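Local atomic coordinates of amidohydrolase (Xanthomonas campestris pv. campestris, PDB entry 4DZH), a protein that probably deaminates adenosine-type substrates such as 5'-methylthioadenosine, using zinc held in its TIM-barrel active site. Residues 120-132 against 420-434. Numbering follows the deposited sequence.
Sequences GTTLAIAEMLRGG and KLVQRELIDMDTAAL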
ATOM      1  N   GLY A 120       5.975  22.879   4.847  1.00 15.93           N
ATOM      2  CA  GLY A 120       5.201  21.697   4.495  1.00 17.48           C
ATOM      3  C   GLY A 120       5.469  21.254   3.052  1.00 13.93           C
ATOM      4  O   GLY A 120       5.609  20.060   2.759  1.00 14.45           O
ATOM      5  N   THR A 121       5.585  22.214   2.158  1.00 15.20           N
ATOM      6  CA  THR A 121       5.905  21.909   0.767  1.00 15.45           C
ATOM      7  C   THR A 121       7.287  21.300   0.640  1.00 13.83           C
ATOM      8  O   THR A 121       7.513  20.330  -0.121  1.00 13.47           O
ATOM      9  CB  THR A 121       5.804  23.188  -0.084  1.00 16.13           C
ATOM     10  OG1 THR A 121       4.458  23.695   0.008  1.00 16.57           O
ATOM     11  CG2 THR A 121       6.098  22.870  -1.522  1.00 15.53           C
ATOM     12  N   THR A 122       8.247  21.864   1.395  1.00 16.10           N
ATOM     13  CA  THR A 122       9.597  21.369   1.361  1.00 17.66           C
ATOM     14  C   THR A 122       9.692  19.936   1.901  1.00 15.73           C
ATOM     15  O   THR A 122      10.360  19.074   1.304  1.00 14.76           O
ATOM     16  CB  THR A 122      10.521  22.307   2.163  1.00 15.57           C
ATOM     17  OG1 THR A 122      10.452  23.607   1.603  1.00 18.51           O
ATOM     18  CG2 THR A 122      11.935  21.797   2.134  1.00 15.86           C
ATOM     19  N   LEU A 123       9.017  19.676   3.031  1.00 13.91           N
ATOM     20  CA  LEU A 123       8.883  18.324   3.539  1.00 15.51           C
ATOM     21  C   LEU A 123       8.308  17.357   2.459  1.00 11.95           C
ATOM     22  O   LEU A 123       8.859  16.277   2.225  1.00 13.77           O
ATOM     23  CB  LEU A 123       7.990  18.342   4.784  1.00 15.75           C
ATOM     24  CG  LEU A 123       7.800  16.981   5.465  1.00 17.82           C
ATOM     25  CD1 LEU A 123       9.155  16.318   5.761  1.00 18.21           C
ATOM     26  CD2 LEU A 123       6.993  17.195   6.697  1.00 15.15           C
ATOM     27  N   ALA A 124       7.257  17.806   1.773  1.00 14.20           N
ATOM     28  CA  ALA A 124       6.661  16.991   0.723  1.00 14.72           C
ATOM     29  C   ALA A 124       7.626  16.699  -0.428  1.00 10.99           C
ATOM     30  O   ALA A 124       7.684  15.560  -0.940  1.00 13.66           O
ATOM     31  CB  ALA A 124       5.392  17.653   0.192  1.00 11.00           C
ATOM     32  N   ILE A 125       8.420  17.710  -0.811  1.00 13.93           N
ATOM     33  CA  ILE A 125       9.367  17.524  -1.898  1.00 12.51           C
ATOM     34  C   ILE A 125      10.369  16.402  -1.546  1.00 14.70           C
ATOM     35  O   ILE A 125      10.628  15.500  -2.346  1.00 13.18           O
ATOM     36  CB  ILE A 125      10.091  18.839  -2.211  1.00 11.58           C
ATOM     37  CG1 ILE A 125       9.143  19.832  -2.875  1.00 14.12           C
ATOM     38  CG2 ILE A 125      11.361  18.548  -3.054  1.00 14.67           C
ATOM     39  CD1 ILE A 125       9.734  21.249  -2.956  1.00 14.54           C
ATOM     40  N   ALA A 126      10.868  16.392  -0.306  1.00 13.91           N
ATOM     41  CA  ALA A 126      11.748  15.296   0.120  1.00 15.52           C
ATOM     42  C   ALA A 126      11.026  13.927   0.037  1.00 11.34           C
ATOM     43  O   ALA A 126      11.587  12.941  -0.459  1.00 12.81           O
ATOM     44  CB  ALA A 126      12.266  15.583   1.539  1.00 17.93           C
ATOM     45  N   GLU A 127       9.799  13.863   0.563  1.00 12.97           N
ATOM     46  CA  GLU A 127       9.057  12.613   0.538  1.00 14.62           C
ATOM     47  C   GLU A 127       8.759  12.148  -0.887  1.00 10.90           C
ATOM     48  O   GLU A 127       8.864  10.941  -1.205  1.00 11.93           O
ATOM     49  CB  GLU A 127       7.754  12.726   1.349  1.00 14.70           C
ATOM     50  CG  GLU A 127       6.973  11.398   1.324  1.00 13.53           C
ATOM     51  CD  GLU A 127       5.757  11.383   2.209  1.00 15.79           C
ATOM     52  OE1 GLU A 127       5.523  12.333   2.968  1.00 15.29           O
ATOM     53  OE2 GLU A 127       5.027  10.368   2.106  1.00 14.24           O
ATOM     54  N   MET A 128       8.457  13.116  -1.758  1.00 13.37           N
ATOM     55  CA  MET A 128       8.108  12.790  -3.140  1.00 13.17           C
ATOM     56  C   MET A 128       9.322  12.271  -3.869  1.00 14.74           C
ATOM     57  O   MET A 128       9.257  11.225  -4.475  1.00 13.94           O
ATOM     58  CB  MET A 128       7.487  13.970  -3.863  1.00 13.94           C
ATOM     59  CG  MET A 128       6.097  14.266  -3.323  1.00 14.40           C
ATOM     60  SD  MET A 128       5.253  15.545  -4.294  1.00 15.31           S
ATOM     61  CE  MET A 128       6.330  16.976  -3.967  1.00 15.42           C
ATOM     62  N   LEU A 129      10.450  12.957  -3.719  1.00 14.92           N
ATOM     63  CA  LEU A 129      11.681  12.524  -4.415  1.00 16.09           C
ATOM     64  C   LEU A 129      12.122  11.129  -3.962  1.00 14.56           C
ATOM     65  O   LEU A 129      12.470  10.278  -4.771  1.00 16.86           O
ATOM     66  CB  LEU A 129      12.843  13.504  -4.218  1.00 14.91           C
ATOM     67  CG  LEU A 129      12.616  14.859  -4.878  1.00 14.05           C
ATOM     68  CD1 LEU A 129      13.633  15.900  -4.412  1.00 15.62           C
ATOM     69  CD2 LEU A 129      12.647  14.689  -6.415  1.00 12.46           C
ATOM     70  N   ARG A 130      12.022  10.882  -2.657  1.00 12.93           N
ATOM     71  CA  ARG A 130      12.474   9.604  -2.088  1.00 14.98           C
ATOM     72  C   ARG A 130      11.606   8.434  -2.602  1.00 12.16           C
ATOM     73  O   ARG A 130      12.023   7.263  -2.607  1.00 17.62           O
ATOM     74  CB  ARG A 130      12.507   9.686  -0.563  1.00 14.65           C
ATOM     75  CG  ARG A 130      13.783  10.420  -0.028  1.00 16.71           C
ATOM     76  CD  ARG A 130      13.599  10.963   1.359  1.00 16.44           C
ATOM     77  NE  ARG A 130      13.271   9.932   2.348  1.00 16.33           N
ATOM     78  CZ  ARG A 130      14.151   9.313   3.133  1.00 19.02           C
ATOM     79  NH1 ARG A 130      15.461   9.563   3.044  1.00 20.40           N
ATOM     80  NH2 ARG A 130      13.707   8.433   4.029  1.00 21.38           N
ATOM     81  N   GLY A 131      10.401   8.788  -3.093  1.00 12.08           N
ATOM     82  CA  GLY A 131       9.472   7.820  -3.612  1.00 15.55           C
ATOM     83  C   GLY A 131       9.260   7.872  -5.097  1.00 11.36           C
ATOM     84  O   GLY A 131       8.279   7.324  -5.602  1.00 14.52           O
ATOM     85  N   GLY A 132      10.149   8.580  -5.794  1.00 13.19           N
ATOM     86  CA  GLY A 132      10.105   8.587  -7.256  1.00 13.49           C
ATOM     87  C   GLY A 132       9.011   9.437  -7.892  1.00 12.36           C
ATOM     88  O   GLY A 132       8.737   9.253  -9.101  1.00 14.18           O
ATOM     89  N   LYS A 420      18.495  14.654  -8.282  1.00 20.07           N
ATOM     90  CA  LYS A 420      17.781  15.085  -7.088  1.00 18.81           C
ATOM     91  C   LYS A 420      17.956  14.095  -5.977  1.00 15.30           C
ATOM     92  O   LYS A 420      17.941  14.477  -4.795  1.00 19.94           O
ATOM     93  CB  LYS A 420      16.272  15.154  -7.363  1.00 17.02           C
ATOM     94  CG  LYS A 420      15.942  15.875  -8.666  1.00 24.28           C
ATOM     95  CD  LYS A 420      16.584  17.195  -8.687  1.00 26.71           C
ATOM     96  CE  LYS A 420      16.242  18.041  -7.492  1.00 28.51           C
ATOM     97  NZ  LYS A 420      16.910  19.373  -7.617  1.00 37.50           N
ATOM     98  N   LEU A 421      18.048  12.828  -6.350  1.00 16.12           N
ATOM     99  CA  LEU A 421      18.225  11.729  -5.383  1.00 16.12           C
ATOM    100  C   LEU A 421      19.305  10.905  -6.009  1.00 18.55           C
ATOM    101  O   LEU A 421      19.186  10.489  -7.177  1.00 17.50           O
ATOM    102  CB  LEU A 421      16.925  10.891  -5.213  1.00 18.60           C
ATOM    103  CG  LEU A 421      17.011   9.833  -4.077  1.00 13.48           C
ATOM    104  CD1 LEU A 421      16.782  10.532  -2.742  1.00 17.60           C
ATOM    105  CD2 LEU A 421      16.038   8.705  -4.342  1.00 19.66           C
ATOM    106  N   VAL A 422      20.376  10.660  -5.241  1.00 21.11           N
ATOM    107  CA  VAL A 422      21.521   9.898  -5.726  1.00 21.73           C
ATOM    108  C   VAL A 422      21.825   8.810  -4.703  1.00 19.37           C
ATOM    109  O   VAL A 422      22.260   9.145  -3.590  1.00 23.60           O
ATOM    110  CB  VAL A 422      22.733  10.815  -5.863  1.00 24.09           C
ATOM    111  CG1 VAL A 422      24.024   9.994  -6.098  1.00 22.51           C
ATOM    112  CG2 VAL A 422      22.504  11.878  -6.996  1.00 24.15           C
ATOM    113  N   GLN A 423      21.628   7.550  -5.081  1.00 18.71           N
ATOM    114  CA  GLN A 423      21.760   6.399  -4.183  1.00 21.90           C
ATOM    115  C   GLN A 423      21.031   6.662  -2.869  1.00 22.56           C
ATOM    116  O   GLN A 423      21.632   6.570  -1.767  1.00 25.12           O
ATOM    117  CB  GLN A 423      23.252   6.039  -3.948  1.00 24.39           C
ATOM    118  CG  GLN A 423      23.963   5.492  -5.221  1.00 33.50           C
ATOM    119  CD  GLN A 423      25.506   5.619  -5.179  1.00 44.34           C
ATOM    120  OE1 GLN A 423      26.066   6.424  -4.410  1.00 46.79           O
ATOM    121  NE2 GLN A 423      26.193   4.826  -6.019  1.00 44.22           N
ATOM    122  N   ARG A 424      19.742   6.998  -2.989  0.55 21.19           N
ATOM    123  CA  ARG A 424      18.841   7.296  -1.871  0.55 19.48           C
ATOM    124  C   ARG A 424      19.189   8.552  -1.099  0.55 19.76           C
ATOM    125  O   ARG A 424      18.512   8.860  -0.108  0.55 23.76           O
ATOM    126  CB  ARG A 424      18.769   6.120  -0.892  0.55 20.88           C
ATOM    127  CG  ARG A 424      18.308   4.820  -1.506  0.55 23.11           C
ATOM    128  CD  ARG A 424      16.780   4.746  -1.656  0.55 23.26           C
ATOM    129  NE  ARG A 424      15.997   4.997  -0.443  0.55 21.70           N
ATOM    130  CZ  ARG A 424      14.788   5.555  -0.485  0.55 18.19           C
ATOM    131  NH1 ARG A 424      14.264   5.883  -1.669  0.55 10.96           N
ATOM    132  NH2 ARG A 424      14.104   5.777   0.638  0.55 21.31           N
ATOM    133  N   GLU A 425      20.240   9.262  -1.515  1.00 15.57           N
ATOM    134  CA  GLU A 425      20.614  10.502  -0.824  1.00 17.08           C
ATOM    135  C   GLU A 425      19.976  11.713  -1.510  1.00 18.73           C
ATOM    136  O   GLU A 425      20.156  11.897  -2.718  1.00 20.98           O
ATOM    137  CB  GLU A 425      22.150  10.662  -0.708  1.00 20.34           C
ATOM    138  CG  GLU A 425      22.549  11.873   0.189  1.00 33.19           C
ATOM    139  CD  GLU A 425      24.065  12.039   0.399  1.00 38.61           C
ATOM    140  OE1 GLU A 425      24.830  11.186  -0.106  1.00 38.62           O
ATOM    141  OE2 GLU A 425      24.475  13.029   1.065  1.00 41.01           O
ATOM    142  N   LEU A 426      19.315  12.585  -0.746  1.00 20.95           N
ATOM    143  CA  LEU A 426      18.747  13.815  -1.292  1.00 21.30           C
ATOM    144  C   LEU A 426      19.819  14.892  -1.453  1.00 22.56           C
ATOM    145  O   LEU A 426      20.546  15.188  -0.514  1.00 21.88           O
ATOM    146  CB  LEU A 426      17.647  14.348  -0.380  1.00 22.25           C
ATOM    147  CG  LEU A 426      16.276  13.672  -0.471  1.00 18.65           C
ATOM    148  CD1 LEU A 426      15.463  14.240   0.645  1.00 22.77           C
ATOM    149  CD2 LEU A 426      15.664  13.994  -1.855  1.00 20.06           C
ATOM    150  N   ILE A 427      19.874  15.499  -2.630  1.00 27.75           N
ATOM    151  CA  ILE A 427      20.822  16.569  -2.944  1.00 25.36           C
ATOM    152  C   ILE A 427      20.300  17.920  -2.514  1.00 28.65           C
ATOM    153  O   ILE A 427      19.145  18.293  -2.788  1.00 35.63           O
ATOM    154  CB  ILE A 427      21.086  16.588  -4.454  1.00 27.31           C
ATOM    155  CG1 ILE A 427      21.618  15.225  -4.920  1.00 23.68           C
ATOM    156  CG2 ILE A 427      22.099  17.674  -4.816  1.00 31.51           C
ATOM    157  CD1 ILE A 427      22.776  14.671  -4.064  1.00 21.21           C
ATOM    158  N   ASP A 428      21.143  18.655  -1.833  1.00 26.50           N
ATOM    159  CA  ASP A 428      20.775  19.968  -1.328  1.00 30.83           C
ATOM    160  C   ASP A 428      19.559  19.934  -0.413  1.00 29.43           C
ATOM    161  O   ASP A 428      18.852  20.958  -0.301  1.00 29.30           O
ATOM    162  CB  ASP A 428      20.534  20.967  -2.477  1.00 31.06           C
ATOM    163  CG  ASP A 428      21.797  21.243  -3.307  1.00 36.15           C
ATOM    164  OD1 ASP A 428      22.940  21.165  -2.762  1.00 31.58           O
ATOM    165  OD2 ASP A 428      21.639  21.562  -4.509  1.00 39.78           O
ATOM    166  N   MET A 429      19.280  18.774   0.215  1.00 27.24           N
ATOM    167  CA  MET A 429      18.300  18.743   1.269  1.00 26.50           C
ATOM    168  C   MET A 429      18.957  18.028   2.430  1.00 22.74           C
ATOM    169  O   MET A 429      19.777  17.143   2.238  1.00 25.64           O
ATOM    170  CB  MET A 429      16.997  18.028   0.835  1.00 18.18           C
ATOM    171  CG  MET A 429      16.471  18.529  -0.510  1.00 19.50           C
ATOM    172  SD  MET A 429      14.763  18.024  -0.773  1.00 22.30           S
ATOM    173  CE  MET A 429      13.869  19.118   0.289  1.00 16.29           C
ATOM    174  N   ASP A 430      18.627  18.459   3.626  1.00 24.65           N
ATOM    175  CA  ASP A 430      19.137  17.810   4.829  1.00 27.92           C
ATOM    176  C   ASP A 430      17.971  17.194   5.614  1.00 24.54           C
ATOM    177  O   ASP A 430      17.189  17.908   6.256  1.00 25.18           O
ATOM    178  CB  ASP A 430      19.915  18.850   5.644  1.00 32.88           C
ATOM    179  CG  ASP A 430      20.532  18.268   6.897  1.00 40.54           C
ATOM    180  OD1 ASP A 430      21.504  17.486   6.793  1.00 45.27           O
ATOM    181  OD2 ASP A 430      20.035  18.595   7.994  1.00 43.65           O
ATOM    182  N   THR A 431      17.856  15.866   5.563  1.00 28.15           N
ATOM    183  CA  THR A 431      16.745  15.169   6.240  1.00 28.10           C
ATOM    184  C   THR A 431      16.666  15.455   7.744  1.00 26.24           C
ATOM    185  O   THR A 431      15.573  15.565   8.314  1.00 25.81           O
ATOM    186  CB  THR A 431      16.766  13.658   5.961  1.00 31.48           C
ATOM    187  OG1 THR A 431      18.018  13.112   6.374  1.00 34.85           O
ATOM    188  CG2 THR A 431      16.605  13.405   4.478  1.00 31.33           C
ATOM    189  N   ALA A 432      17.820  15.632   8.395  1.00 27.47           N
ATOM    190  CA  ALA A 432      17.779  15.951   9.817  1.00 24.01           C
ATOM    191  C   ALA A 432      17.127  17.285  10.125  1.00 23.84           C
ATOM    192  O   ALA A 432      16.379  17.392  11.091  1.00 26.69           O
ATOM    193  CB  ALA A 432      19.193  15.916  10.412  1.00 29.74           C
ATOM    194  N   ALA A 433      17.417  18.319   9.317  1.00 26.42           N
ATOM    195  CA  ALA A 433      16.769  19.623   9.521  1.00 26.38           C
ATOM    196  C   ALA A 433      15.271  19.547   9.227  1.00 20.89           C
ATOM    197  O   ALA A 433      14.454  20.195   9.889  1.00 22.20           O
ATOM    198  CB  ALA A 433      17.418  20.692   8.634  1.00 30.13           C
ATOM    199  N   LEU A 434      14.931  18.768   8.207  1.00 23.97           N
ATOM    200  CA  LEU A 434      13.533  18.536   7.828  1.00 25.53           C
ATOM    201  C   LEU A 434      12.745  17.933   8.982  1.00 23.65           C
ATOM    202  O   LEU A 434      11.664  18.424   9.339  1.00 20.51           O
ATOM    203  CB  LEU A 434      13.471  17.629   6.586  1.00 23.49           C
ATOM    204  CG  LEU A 434      14.022  18.290   5.302  1.00 26.28           C
ATOM    205  CD1 LEU A 434      13.870  17.313   4.155  1.00 25.35           C
ATOM    206  CD2 LEU A 434      13.341  19.607   5.011  1.00 26.95           C
TER
HETATM  207  O   HOH W   1      17.087  10.711   1.256  1.00 22.21           O
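The last turns of helix 114-130 lie along a chain that leaves a β-hairpin and enters the C-terminal helix, with the A126 and L426 CA atoms 7.3 Å apart and those of L129 and L421 6.7 Å apart. L426 reaches the helix with both methyls: CD2 rests 3.7 Å from L129 CB, while CD1 touches both A126 CB (3.6 Å) and the R130 CD methylene. A126, small enough to let neighbours in, also takes L434 CD1 against its CB at 3.5 Å. M429 bends at its last torsion (chi3 75°), which brings CE to 3.8 Å from T122 CG2; its SD sits beside I125 CG2. Further along the helix, L129 CD2 packs on K420 CB.

The polar end is built round two arginines. In the conformer modelled here, R424 NH1 donates a hydrogen bond to R130 O (2.8 Å), in the carbonyl plane and on a lone pair, with the acceptor nearly in the guanidinium plane; the same NH1 also bonds V410 O. R424 NH2 then stands over one face of the R130 guanidinium, a tentative like-charge approach probably eased by the salt bridge from R130 NE to E390 of the second subunit. A water links R130 NH1 to R424 O. The helix closes in a Schellman motif at G132, and the contact fastens this TIM-barrel helix to the β-hairpin whose strands 418-422 and 425-426 are joined by a type I' turn from V422 to E425, and to the start of helix 431-447, beside the dimer interface.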